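Local coordinates for C3-degrading proteinase (CppA protein) (Streptococcus pneumoniae, PDB 3E0R), which probably degrades complement C3 as a proteinase, and is built from two regions related to the glyoxalase clan, at residues L23-L32 and I111-I121. Numbering follows the deposited sequence.
Sequences LNETFYIETL and IFSPEDDLILI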
# COMPACT_ATOMS: atom_id res chain seq x y z
N LEU A 23 -0.89 7.61 15.80
CA LEU A 23 -2.07 6.82 15.45
C LEU A 23 -1.75 5.75 14.42
O LEU A 23 -2.06 4.57 14.60
CB LEU A 23 -3.19 7.70 14.87
CG LEU A 23 -4.33 8.19 15.72
CD1 LEU A 23 -5.29 9.05 14.88
CD2 LEU A 23 -5.04 7.00 16.37
N ASN A 24 -1.16 6.21 13.32
CA ASN A 24 -0.83 5.33 12.19
C ASN A 24 0.23 4.28 12.60
O ASN A 24 0.13 3.11 12.23
CB ASN A 24 -0.43 6.16 10.96
CG ASN A 24 -1.63 6.82 10.27
OD1 ASN A 24 -2.11 6.31 9.28
ND2 ASN A 24 -2.15 7.91 10.84
N GLU A 25 1.21 4.70 13.39
CA GLU A 25 2.22 3.75 13.94
C GLU A 25 1.57 2.65 14.76
O GLU A 25 1.89 1.49 14.62
CB GLU A 25 3.18 4.46 14.89
CG GLU A 25 4.12 5.46 14.29
CD GLU A 25 5.23 5.86 15.29
OE1 GLU A 25 4.98 5.88 16.51
OE2 GLU A 25 6.37 6.16 14.85
N THR A 26 0.68 3.06 15.66
CA THR A 26 -0.01 2.13 16.52
C THR A 26 -0.75 1.07 15.73
O THR A 26 -0.87 -0.06 16.17
CB THR A 26 -1.01 2.84 17.45
OG1 THR A 26 -0.36 3.98 18.03
CG2 THR A 26 -1.50 1.93 18.55
N PHE A 27 -1.24 1.47 14.56
CA PHE A 27 -2.07 0.62 13.70
C PHE A 27 -1.19 -0.37 12.94
O PHE A 27 -1.36 -1.59 13.05
CB PHE A 27 -2.93 1.51 12.74
CG PHE A 27 -3.78 0.74 11.80
CD1 PHE A 27 -4.92 0.07 12.24
CD2 PHE A 27 -3.45 0.66 10.47
CE1 PHE A 27 -5.70 -0.66 11.38
CE2 PHE A 27 -4.21 -0.07 9.59
CZ PHE A 27 -5.34 -0.71 10.02
N TYR A 28 -0.20 0.15 12.23
CA TYR A 28 0.56 -0.67 11.30
C TYR A 28 1.59 -1.56 12.00
O TYR A 28 1.80 -2.72 11.62
CB TYR A 28 1.21 0.22 10.27
CG TYR A 28 0.26 0.67 9.22
CD1 TYR A 28 -0.15 -0.21 8.23
CD2 TYR A 28 -0.18 2.00 9.15
CE1 TYR A 28 -1.05 0.22 7.21
CE2 TYR A 28 -1.07 2.44 8.13
CZ TYR A 28 -1.51 1.52 7.19
OH TYR A 28 -2.34 1.93 6.20
N ILE A 29 2.13 -1.02 13.09
CA ILE A 29 3.15 -1.72 13.86
C ILE A 29 2.48 -2.53 14.94
O ILE A 29 2.59 -3.75 14.94
CB ILE A 29 4.21 -0.74 14.48
CG1 ILE A 29 4.99 -0.03 13.39
CG2 ILE A 29 5.19 -1.50 15.37
CD1 ILE A 29 5.63 1.23 13.85
N GLU A 30 1.77 -1.86 15.84
CA GLU A 30 1.24 -2.56 17.00
C GLU A 30 0.11 -3.47 16.60
O GLU A 30 0.05 -4.63 17.00
CB GLU A 30 0.78 -1.63 18.13
CG GLU A 30 1.42 -0.24 18.19
CD GLU A 30 2.43 -0.02 19.29
OE1 GLU A 30 1.97 0.18 20.44
OE2 GLU A 30 3.65 0.01 18.99
N THR A 31 -0.81 -2.97 15.80
CA THR A 31 -2.00 -3.76 15.50
C THR A 31 -1.63 -4.82 14.45
O THR A 31 -1.75 -6.03 14.72
CB THR A 31 -3.23 -2.86 15.17
OG1 THR A 31 -3.41 -1.93 16.26
CG2 THR A 31 -4.53 -3.67 14.97
N LEU A 32 -1.07 -4.38 13.31
CA LEU A 32 -0.89 -5.28 12.18
C LEU A 32 0.37 -6.14 12.21
O LEU A 32 0.42 -7.15 11.53
CB LEU A 32 -1.01 -4.53 10.84
CG LEU A 32 -2.42 -3.95 10.53
CD1 LEU A 32 -2.45 -3.34 9.10
CD2 LEU A 32 -3.53 -4.98 10.78
N ILE A 111 -9.77 -4.41 8.06
CA ILE A 111 -9.73 -3.41 9.10
C ILE A 111 -9.46 -2.05 8.40
O ILE A 111 -8.79 -2.01 7.40
CB ILE A 111 -8.65 -3.79 10.11
CG1 ILE A 111 -8.82 -3.02 11.41
CG2 ILE A 111 -7.26 -3.60 9.54
CD1 ILE A 111 -7.99 -3.57 12.54
N PHE A 112 -10.04 -0.96 8.92
CA PHE A 112 -9.75 0.40 8.48
C PHE A 112 -8.58 1.02 9.29
O PHE A 112 -8.42 0.86 10.52
CB PHE A 112 -11.00 1.29 8.59
CG PHE A 112 -12.02 1.11 7.43
CD1 PHE A 112 -11.86 1.79 6.23
CD2 PHE A 112 -13.14 0.30 7.57
CE1 PHE A 112 -12.81 1.63 5.17
CE2 PHE A 112 -14.06 0.16 6.52
CZ PHE A 112 -13.89 0.81 5.33
N SER A 113 -7.75 1.75 8.58
CA SER A 113 -6.67 2.47 9.17
C SER A 113 -7.23 3.84 9.67
O SER A 113 -8.33 4.25 9.26
CB SER A 113 -5.58 2.70 8.12
OG SER A 113 -5.85 3.92 7.45
N PRO A 114 -6.44 4.56 10.49
CA PRO A 114 -6.77 5.91 10.95
C PRO A 114 -7.12 6.89 9.81
O PRO A 114 -7.77 7.89 10.08
CB PRO A 114 -5.49 6.37 11.65
CG PRO A 114 -4.73 5.18 11.95
CD PRO A 114 -5.13 4.11 11.01
N GLU A 115 -6.66 6.63 8.57
CA GLU A 115 -7.01 7.52 7.44
C GLU A 115 -8.09 6.91 6.54
O GLU A 115 -8.33 7.38 5.40
CB GLU A 115 -5.77 7.86 6.62
CG GLU A 115 -4.57 8.25 7.41
CD GLU A 115 -4.75 9.47 8.25
OE1 GLU A 115 -5.55 10.40 7.90
OE2 GLU A 115 -4.05 9.50 9.28
N ASP A 116 -8.68 5.84 7.06
CA ASP A 116 -9.82 5.09 6.49
C ASP A 116 -9.43 4.34 5.24
O ASP A 116 -10.22 4.16 4.32
CB ASP A 116 -11.03 6.00 6.18
CG ASP A 116 -11.48 6.77 7.37
OD1 ASP A 116 -11.94 6.12 8.35
OD2 ASP A 116 -11.38 8.02 7.32
N ASP A 117 -8.19 3.92 5.19
CA ASP A 117 -7.74 3.04 4.16
C ASP A 117 -8.18 1.66 4.59
O ASP A 117 -8.00 1.27 5.75
CB ASP A 117 -6.22 3.16 4.05
CG ASP A 117 -5.78 4.52 3.48
OD1 ASP A 117 -6.44 4.96 2.50
OD2 ASP A 117 -4.75 5.12 3.99
N LEU A 118 -8.79 0.91 3.68
CA LEU A 118 -9.23 -0.46 3.95
C LEU A 118 -8.11 -1.42 3.61
O LEU A 118 -7.59 -1.41 2.50
CB LEU A 118 -10.48 -0.78 3.13
CG LEU A 118 -11.25 -2.09 3.32
CD1 LEU A 118 -11.67 -2.41 4.78
CD2 LEU A 118 -12.48 -2.00 2.49
N ILE A 119 -7.74 -2.23 4.60
CA ILE A 119 -6.63 -3.18 4.50
C ILE A 119 -7.18 -4.57 4.63
O ILE A 119 -7.99 -4.82 5.52
CB ILE A 119 -5.51 -2.96 5.59
CG1 ILE A 119 -4.69 -1.65 5.46
CG2 ILE A 119 -4.41 -4.03 5.45
CD1 ILE A 119 -5.41 -0.36 5.28
N LEU A 120 -6.80 -5.44 3.70
CA LEU A 120 -7.08 -6.86 3.76
C LEU A 120 -5.80 -7.56 4.14
O LEU A 120 -4.80 -7.39 3.46
CB LEU A 120 -7.59 -7.38 2.40
CG LEU A 120 -7.77 -8.93 2.25
CD1 LEU A 120 -8.88 -9.45 3.21
CD2 LEU A 120 -8.07 -9.35 0.86
N ILE A 121 -5.81 -8.32 5.23
CA ILE A 121 -4.68 -9.20 5.59
C ILE A 121 -5.12 -10.64 5.43
O ILE A 121 -6.09 -11.06 6.04
CB ILE A 121 -4.19 -9.01 7.04
CG1 ILE A 121 -3.96 -7.51 7.31
CG2 ILE A 121 -2.88 -9.83 7.30
CD1 ILE A 121 -2.64 -7.24 8.06
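F27 of helix 21-31 lays its ring against the hairpin of strands 107-112 and 118-122. With CG anti to the backbone N (chi1 178°), the ring lies under S113 and P114 and its CZ end points at I111. One face receives two CH-pi contacts, S113 CA at 3.7 Å from the ring centroid and P114 CD at 4.1 Å, while I111 CG2 meets the rim at F27 CZ (3.5 Å). The carbonyl F112 O sits obliquely to the ring, 3.2 Å from F27 CE1. L32 CD2 packs on I121 CD1 (3.6 Å), and L32 CD1 lies near I119 CG2 (4.2 Å). Y28 OH touches S113 CB and I119 CD1 as it slants across I119. N24 ND2 donates to the anti lone pair of E115 OE2 (2.9 Å, 158°), amide and carboxylate nearly coplanar; the E115 bend at chi2 (-61°) helps bring the acid there. N20 O also accepts from ND2 and N19 N donates to OE2. S113 OG accepts from E115 N (an ST turn) and D117 N, steadying the type I turn. Helix 21-31, also packed on strand 53-59 through N24 and Y28, thus joins two sheets within the glyoxalase-clan N-terminal region by a largely apolar core, one buried amide-carboxylate bond fixing the turn.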